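Local coordinates for protein putative alcohol dehydrogenase (Sinorhizobium meliloti, PDB 4J6F) that probably acts as a zinc-binding alcohol dehydrogenase of the medium-chain family, using a nicotinamide cofactor to interconvert alcohols and carbonyl compounds, at residues A36-G41 against P107-T112. Numbering follows the deposited sequence.
Sequences AVLLTG and PRIQGT
A single antiparallel bridge, the hydrogen-bonded pair Leu39 and Arg108, joins the end of an N-terminal strand to a loop of the GroES-like domain, and it illustrates how one residue pair can tie two segments whose directions differ by 105°. Leu39 N donates to Arg108 O at 2.8 Å, tilted 30° from the carbonyl plane, while Arg108 N returns a 2.8 Å bond to a lone pair of Leu39 O, in that carbonyl's plane. Pro107 CA lies 3.1 Å from the same Leu39 O. Beyond the pair the backbones part, and a water takes over: it donates to Val37 O (2.7 Å) and accepts from Gln110 N (2.9 Å), bridging the widening gap. Two small apolar patches flank the bridge. On one, Leu38 lies alongside the Pro107 ring and sets CD2 against Ile109 CG1 at 3.8 Å; with its CG1 anti to the carbonyl carbon (chi1 -61°), Ile109 also reaches Ala36 CB through CD1. On the other, the isobutyl group of Leu39 crosses the amide of Gln110, whose extended chain brings CD and OE1 each to 3.8 Å from Leu39 CD2, while NE2 bonds to Asp77 O. Shortening Gln110 to an alanine would probably leave Leu39 CD2 without its amide neighbour and Asp77 O without this donor. Arg108 turns its guanidinium away, to a salt bridge with Asp159 and a hydrogen bond to His156 O. The strand continues its own pairing with strand 48-51 through Ala36 and Leu38, and the side chains of Leu39 and Gln110 touch Arg81 and Val80 of helix 75-82, so the contact lies between that helix and the antiparallel sheet holding strands 33-39 and 48-51, just ahead of strand 113-121.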
ATOM      1  N   ALA A  36      29.812  29.300   3.344  1.00 36.48           N
ATOM      2  CA  ALA A  36      28.718  28.353   3.130  1.00 35.51           C
ATOM      3  C   ALA A  36      28.622  27.994   1.671  1.00 36.46           C
ATOM      4  O   ALA A  36      28.993  28.791   0.801  1.00 37.55           O
ATOM      5  CB  ALA A  36      27.386  28.924   3.602  1.00 33.96           C
ATOM      6  N   VAL A  37      28.123  26.789   1.409  1.00 35.52           N
ATOM      7  CA  VAL A  37      27.832  26.371   0.052  1.00 33.34           C
ATOM      8  C   VAL A  37      26.370  26.680  -0.199  1.00 33.07           C
ATOM      9  O   VAL A  37      25.497  26.176   0.502  1.00 31.77           O
ATOM     10  CB  VAL A  37      28.154  24.889  -0.173  1.00 30.28           C
ATOM     11  CG1 VAL A  37      27.563  24.410  -1.489  1.00 29.89           C
ATOM     12  CG2 VAL A  37      29.663  24.671  -0.132  1.00 28.68           C
ATOM     13  N   LEU A  38      26.132  27.536  -1.189  1.00 34.58           N
ATOM     14  CA  LEU A  38      24.803  28.041  -1.519  1.00 35.18           C
ATOM     15  C   LEU A  38      24.217  27.356  -2.741  1.00 37.69           C
ATOM     16  O   LEU A  38      24.884  27.244  -3.781  1.00 39.54           O
ATOM     17  CB  LEU A  38      24.857  29.548  -1.793  1.00 35.26           C
ATOM     18  CG  LEU A  38      25.263  30.519  -0.673  1.00 33.90           C
ATOM     19  CD1 LEU A  38      25.273  31.944  -1.204  1.00 32.57           C
ATOM     20  CD2 LEU A  38      24.326  30.400   0.526  1.00 32.71           C
ATOM     21  N   LEU A  39      22.970  26.904  -2.610  1.00 36.42           N
ATOM     22  CA  LEU A  39      22.180  26.467  -3.748  1.00 35.31           C
ATOM     23  C   LEU A  39      21.422  27.672  -4.309  1.00 37.34           C
ATOM     24  O   LEU A  39      20.647  28.302  -3.597  1.00 37.95           O
ATOM     25  CB  LEU A  39      21.209  25.379  -3.323  1.00 34.06           C
ATOM     26  CG  LEU A  39      20.224  24.908  -4.388  1.00 33.98           C
ATOM     27  CD1 LEU A  39      20.965  24.111  -5.445  1.00 34.92           C
ATOM     28  CD2 LEU A  39      19.125  24.064  -3.763  1.00 32.43           C
ATOM     29  N   THR A  40      21.641  27.972  -5.588  1.00 38.89           N
ATOM     30  CA  THR A  40      21.211  29.240  -6.191  1.00 38.22           C
ATOM     31  C   THR A  40      20.069  29.108  -7.199  1.00 39.36           C
ATOM     32  O   THR A  40      19.586  30.106  -7.728  1.00 44.09           O
ATOM     33  CB  THR A  40      22.395  29.949  -6.876  1.00 37.53           C
ATOM     34  OG1 THR A  40      22.846  29.162  -7.982  1.00 38.57           O
ATOM     35  CG2 THR A  40      23.550  30.132  -5.905  1.00 36.19           C
ATOM     36  N   GLY A  41      19.638  27.881  -7.455  1.00 36.50           N
ATOM     37  CA  GLY A  41      18.538  27.604  -8.369  1.00 36.43           C
ATOM     38  C   GLY A  41      18.676  26.143  -8.726  1.00 38.66           C
ATOM     39  O   GLY A  41      19.664  25.512  -8.324  1.00 40.09           O
ATOM     40  N   PRO A 107      19.054  32.066  -2.386  1.00 36.51           N
ATOM     41  CA  PRO A 107      19.930  30.908  -2.158  1.00 35.06           C
ATOM     42  C   PRO A 107      19.546  30.104  -0.919  1.00 32.34           C
ATOM     43  O   PRO A 107      18.964  30.653   0.001  1.00 31.55           O
ATOM     44  CB  PRO A 107      21.303  31.551  -1.957  1.00 34.36           C
ATOM     45  CG  PRO A 107      20.992  32.865  -1.351  1.00 34.42           C
ATOM     46  CD  PRO A 107      19.703  33.324  -1.972  1.00 35.90           C
ATOM     47  N   ARG A 108      19.876  28.819  -0.910  1.00 32.12           N
ATOM     48  CA  ARG A 108      19.577  27.948   0.228  1.00 32.66           C
ATOM     49  C   ARG A 108      20.812  27.164   0.618  1.00 31.04           C
ATOM     50  O   ARG A 108      21.473  26.584  -0.232  1.00 31.73           O
ATOM     51  CB  ARG A 108      18.421  26.981  -0.105  1.00 32.00           C
ATOM     52  CG  ARG A 108      18.339  25.725   0.762  1.00 30.57           C
ATOM     53  CD  ARG A 108      17.746  25.962   2.155  1.00 29.77           C
ATOM     54  NE  ARG A 108      16.354  26.393   2.083  1.00 29.15           N
ATOM     55  CZ  ARG A 108      15.930  27.628   2.345  1.00 28.23           C
ATOM     56  NH1 ARG A 108      14.639  27.922   2.234  1.00 27.77           N
ATOM     57  NH2 ARG A 108      16.790  28.560   2.730  1.00 27.59           N
ATOM     58  N   ILE A 109      21.128  27.164   1.901  1.00 29.25           N
ATOM     59  CA  ILE A 109      22.141  26.261   2.398  1.00 29.36           C
ATOM     60  C   ILE A 109      21.467  24.917   2.657  1.00 29.16           C
ATOM     61  O   ILE A 109      20.561  24.821   3.492  1.00 29.29           O
ATOM     62  CB  ILE A 109      22.770  26.771   3.714  1.00 28.82           C
ATOM     63  CG1 ILE A 109      23.453  28.119   3.485  1.00 27.73           C
ATOM     64  CG2 ILE A 109      23.750  25.733   4.273  1.00 28.73           C
ATOM     65  CD1 ILE A 109      23.662  28.937   4.737  1.00 27.27           C
ATOM     66  N   GLN A 110      21.909  23.886   1.949  1.00 28.67           N
ATOM     67  CA  GLN A 110      21.392  22.529   2.169  1.00 29.21           C
ATOM     68  C   GLN A 110      22.127  21.826   3.347  1.00 32.54           C
ATOM     69  O   GLN A 110      22.928  22.450   4.066  1.00 34.01           O
ATOM     70  CB  GLN A 110      21.494  21.706   0.874  1.00 27.44           C
ATOM     71  CG  GLN A 110      20.943  22.405  -0.361  1.00 27.11           C
ATOM     72  CD  GLN A 110      20.910  21.512  -1.579  1.00 28.45           C
ATOM     73  OE1 GLN A 110      21.742  21.652  -2.475  1.00 30.01           O
ATOM     74  NE2 GLN A 110      19.948  20.577  -1.622  1.00 28.43           N
ATOM     75  N   GLY A 111      21.860  20.535   3.540  1.00 32.37           N
ATOM     76  CA  GLY A 111      22.538  19.761   4.572  1.00 32.42           C
ATOM     77  C   GLY A 111      21.575  19.446   5.686  1.00 34.27           C
ATOM     78  O   GLY A 111      21.055  20.353   6.336  1.00 36.41           O
ATOM     79  N   THR A 112      21.287  18.161   5.851  1.00 33.15           N
ATOM     80  CA  THR A 112      20.317  17.688   6.823  1.00 32.21           C
ATOM     81  C   THR A 112      20.907  17.119   8.099  1.00 33.12           C
ATOM     82  O   THR A 112      20.396  17.356   9.178  1.00 37.94           O
ATOM     83  CB  THR A 112      19.412  16.614   6.200  1.00 33.44           C
ATOM     84  OG1 THR A 112      20.212  15.686   5.475  1.00 34.40           O
ATOM     85  CG2 THR A 112      18.448  17.232   5.249  1.00 33.66           C
TER
HETATM   86  O   HOH W   1      23.937  24.125  -0.123  1.00 41.85           O